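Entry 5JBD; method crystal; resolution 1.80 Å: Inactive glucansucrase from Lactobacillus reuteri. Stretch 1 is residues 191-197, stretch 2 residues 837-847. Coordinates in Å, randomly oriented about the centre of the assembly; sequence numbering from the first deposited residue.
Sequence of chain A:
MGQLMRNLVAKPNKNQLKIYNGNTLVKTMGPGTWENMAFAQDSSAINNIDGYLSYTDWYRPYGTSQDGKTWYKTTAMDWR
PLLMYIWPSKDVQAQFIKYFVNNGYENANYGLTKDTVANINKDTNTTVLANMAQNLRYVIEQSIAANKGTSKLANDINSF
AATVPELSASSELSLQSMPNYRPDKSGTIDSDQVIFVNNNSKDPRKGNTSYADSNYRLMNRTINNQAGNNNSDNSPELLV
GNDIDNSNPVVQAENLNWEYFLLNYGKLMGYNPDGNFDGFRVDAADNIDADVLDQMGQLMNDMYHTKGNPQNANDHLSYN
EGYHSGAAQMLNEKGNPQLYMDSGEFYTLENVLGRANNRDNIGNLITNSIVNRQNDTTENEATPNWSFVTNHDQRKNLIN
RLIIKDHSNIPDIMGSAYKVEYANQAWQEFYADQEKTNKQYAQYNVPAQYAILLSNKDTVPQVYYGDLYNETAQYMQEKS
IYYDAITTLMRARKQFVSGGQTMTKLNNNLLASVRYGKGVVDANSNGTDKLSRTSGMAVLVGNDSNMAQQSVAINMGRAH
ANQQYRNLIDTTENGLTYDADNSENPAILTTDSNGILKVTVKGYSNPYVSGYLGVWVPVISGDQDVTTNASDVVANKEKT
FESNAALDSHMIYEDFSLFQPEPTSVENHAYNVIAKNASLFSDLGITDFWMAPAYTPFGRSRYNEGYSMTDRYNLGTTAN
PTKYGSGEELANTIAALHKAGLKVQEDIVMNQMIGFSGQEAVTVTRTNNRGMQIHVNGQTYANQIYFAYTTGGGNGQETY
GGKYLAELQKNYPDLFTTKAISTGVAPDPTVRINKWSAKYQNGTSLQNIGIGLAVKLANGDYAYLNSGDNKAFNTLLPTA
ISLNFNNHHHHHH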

# COMPACT_ATOMS: atom_id res chain seq x y z
N SER A 191 -14.78 -2.95 1.27
CA SER A 191 -15.91 -2.54 2.08
C SER A 191 -16.08 -3.37 3.40
O SER A 191 -17.17 -3.42 3.97
CB SER A 191 -17.13 -2.43 1.17
OG SER A 191 -16.90 -1.27 0.31
N ASP A 192 -14.98 -3.94 3.89
CA ASP A 192 -14.89 -4.48 5.28
C ASP A 192 -14.33 -3.41 6.21
O ASP A 192 -13.14 -3.39 6.52
CB ASP A 192 -14.05 -5.78 5.32
CG ASP A 192 -14.86 -7.03 5.03
OD1 ASP A 192 -16.08 -6.93 4.72
OD2 ASP A 192 -14.27 -8.13 5.11
N GLN A 193 -15.20 -2.49 6.61
CA GLN A 193 -14.81 -1.29 7.34
C GLN A 193 -15.79 -0.95 8.43
O GLN A 193 -16.98 -1.26 8.36
CB GLN A 193 -14.77 -0.06 6.42
CG GLN A 193 -13.94 -0.18 5.15
CD GLN A 193 -12.45 -0.15 5.39
OE1 GLN A 193 -11.96 0.27 6.45
NE2 GLN A 193 -11.70 -0.58 4.38
N VAL A 194 -15.25 -0.23 9.40
CA VAL A 194 -16.01 0.41 10.42
C VAL A 194 -15.51 1.86 10.51
O VAL A 194 -14.31 2.11 10.40
CB VAL A 194 -15.82 -0.47 11.68
CG1 VAL A 194 -15.11 0.24 12.81
CG2 VAL A 194 -17.11 -1.20 12.05
N ILE A 195 -16.41 2.82 10.71
CA ILE A 195 -16.01 4.21 11.00
C ILE A 195 -16.05 4.50 12.49
O ILE A 195 -16.84 3.89 13.21
CB ILE A 195 -16.86 5.27 10.27
CG1 ILE A 195 -18.36 5.16 10.62
CG2 ILE A 195 -16.65 5.17 8.76
CD1 ILE A 195 -19.22 6.27 10.03
N PHE A 196 -15.22 5.43 12.95
CA PHE A 196 -15.26 5.93 14.33
C PHE A 196 -16.14 7.18 14.37
O PHE A 196 -15.91 8.14 13.61
CB PHE A 196 -13.86 6.29 14.83
CG PHE A 196 -12.87 5.16 14.78
CD1 PHE A 196 -13.25 3.83 14.83
CD2 PHE A 196 -11.51 5.45 14.69
CE1 PHE A 196 -12.32 2.82 14.80
CE2 PHE A 196 -10.57 4.43 14.67
CZ PHE A 196 -10.98 3.11 14.72
N VAL A 197 -17.15 7.15 15.24
CA VAL A 197 -18.12 8.26 15.36
C VAL A 197 -18.11 8.84 16.76
O VAL A 197 -17.63 8.20 17.71
CB VAL A 197 -19.57 7.84 15.00
CG1 VAL A 197 -19.63 7.23 13.59
CG2 VAL A 197 -20.20 6.92 16.04
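Stretch 2 837-847: SAKYQNGTSLQ

The most unusual feature is a glycine lying flat on an aromatic ring: Gly843 CA sits 3.6 Å from the centroid of the Phe196 ring, only 4° off the ring normal. Gly843 CA lies 4.0 Å from Ile195 CA in a non-hydrogen-bonded pair, and an ideal CB on Gly843 would clash, 2.2 Å from Val194 O and 3.0 Å from Ile195 CA.

After Ser837, a short 3-10 segment at 838-839 leads toward strand 841-845, which runs antiparallel to the strand from Gln193 at 152°, with a closest axial approach of 4.4 Å. Backbone hydrogen bonds fix the register. Val194 and Thr844 form the hydrogen-bonded pair, Val194 N to Thr844 O at 2.9 Å and Thr844 N to Val194 O at 3.0 Å. Phe196 N reaches Asn842 O at 3.0 Å, and Leu846 N reaches Asp192 O at 3.1 Å. Gln193 faces Ser845 in a non-hydrogen-bonded pair, CA to CA 4.2 Å.

Side chains add contacts toward both ends of the pairing. Ala838 CB lies 4.0 Å from Phe196 CD2, while Gln841 OE1 approaches the ring edge, 3.5 Å from Phe196 CE2. At the other end, Leu846 CD2 packs 4.2 Å from Val194 CG2. The rule read here is backbone pairing for register, with a glycine where a CB would meet the facing backbone and where the CA also takes the face of a ring.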

# COMPACT_ATOMS: atom_id res chain seq x y z
N SER A 837 -3.90 7.75 18.27
CA SER A 837 -5.08 7.15 18.88
C SER A 837 -6.30 7.49 18.01
O SER A 837 -6.16 8.18 16.99
CB SER A 837 -5.25 7.66 20.32
OG SER A 837 -5.68 9.00 20.35
N ALA A 838 -7.49 7.01 18.40
CA ALA A 838 -8.68 7.08 17.55
C ALA A 838 -9.11 8.49 17.17
O ALA A 838 -9.66 8.70 16.08
CB ALA A 838 -9.84 6.35 18.21
N LYS A 839 -8.86 9.46 18.05
CA LYS A 839 -9.23 10.84 17.76
C LYS A 839 -8.59 11.39 16.48
O LYS A 839 -9.13 12.32 15.90
CB LYS A 839 -8.95 11.77 18.95
CG LYS A 839 -7.50 12.07 19.23
CD LYS A 839 -7.38 12.89 20.51
CE LYS A 839 -5.95 13.32 20.77
NZ LYS A 839 -5.80 13.95 22.12
N TYR A 840 -7.47 10.80 16.05
CA TYR A 840 -6.80 11.16 14.80
C TYR A 840 -7.09 10.22 13.62
O TYR A 840 -6.38 10.27 12.59
CB TYR A 840 -5.28 11.23 15.03
CG TYR A 840 -4.83 12.29 15.99
CD1 TYR A 840 -5.27 13.61 15.86
CD2 TYR A 840 -3.95 12.00 17.04
CE1 TYR A 840 -4.86 14.59 16.74
CE2 TYR A 840 -3.53 12.98 17.92
CZ TYR A 840 -3.99 14.27 17.77
OH TYR A 840 -3.59 15.26 18.64
N GLN A 841 -8.14 9.39 13.74
CA GLN A 841 -8.43 8.32 12.77
C GLN A 841 -9.90 8.36 12.34
O GLN A 841 -10.79 8.70 13.14
CB GLN A 841 -8.11 6.95 13.40
CG GLN A 841 -6.64 6.79 13.74
CD GLN A 841 -6.33 5.55 14.56
OE1 GLN A 841 -7.05 4.55 14.52
NE2 GLN A 841 -5.23 5.61 15.29
N ASN A 842 -10.14 8.01 11.07
CA ASN A 842 -11.49 7.96 10.50
C ASN A 842 -12.19 6.65 10.81
O ASN A 842 -13.42 6.62 10.93
CB ASN A 842 -11.44 8.09 8.96
CG ASN A 842 -11.09 9.49 8.49
OD1 ASN A 842 -10.40 9.64 7.45
ND2 ASN A 842 -11.56 10.50 9.18
N GLY A 843 -11.42 5.56 10.94
CA GLY A 843 -11.99 4.24 11.13
C GLY A 843 -10.94 3.19 10.91
O GLY A 843 -9.75 3.50 10.85
N THR A 844 -11.38 1.94 10.80
CA THR A 844 -10.47 0.83 10.56
C THR A 844 -11.16 -0.23 9.74
O THR A 844 -12.39 -0.36 9.81
CB THR A 844 -9.95 0.19 11.89
OG1 THR A 844 -9.10 -0.94 11.60
CG2 THR A 844 -11.09 -0.28 12.76
N SER A 845 -10.38 -0.98 8.96
CA SER A 845 -10.87 -2.24 8.41
C SER A 845 -11.16 -3.20 9.57
O SER A 845 -10.62 -3.04 10.66
CB SER A 845 -9.87 -2.86 7.42
OG SER A 845 -8.56 -2.92 7.95
N LEU A 846 -12.03 -4.17 9.34
CA LEU A 846 -12.48 -5.06 10.40
C LEU A 846 -11.26 -5.78 10.98
O LEU A 846 -10.41 -6.25 10.23
CB LEU A 846 -13.51 -6.07 9.89
CG LEU A 846 -14.74 -5.53 9.16
CD1 LEU A 846 -15.69 -6.67 8.81
CD2 LEU A 846 -15.46 -4.45 9.96
N GLN A 847 -11.15 -5.82 12.31
CA GLN A 847 -9.92 -6.32 12.95
C GLN A 847 -9.99 -7.77 13.42
O GLN A 847 -9.03 -8.27 14.03
CB GLN A 847 -9.53 -5.38 14.10
CG GLN A 847 -9.14 -3.99 13.63
CD GLN A 847 -8.49 -3.15 14.71
OE1 GLN A 847 -8.45 -3.53 15.87
NE2 GLN A 847 -8.01 -1.96 14.33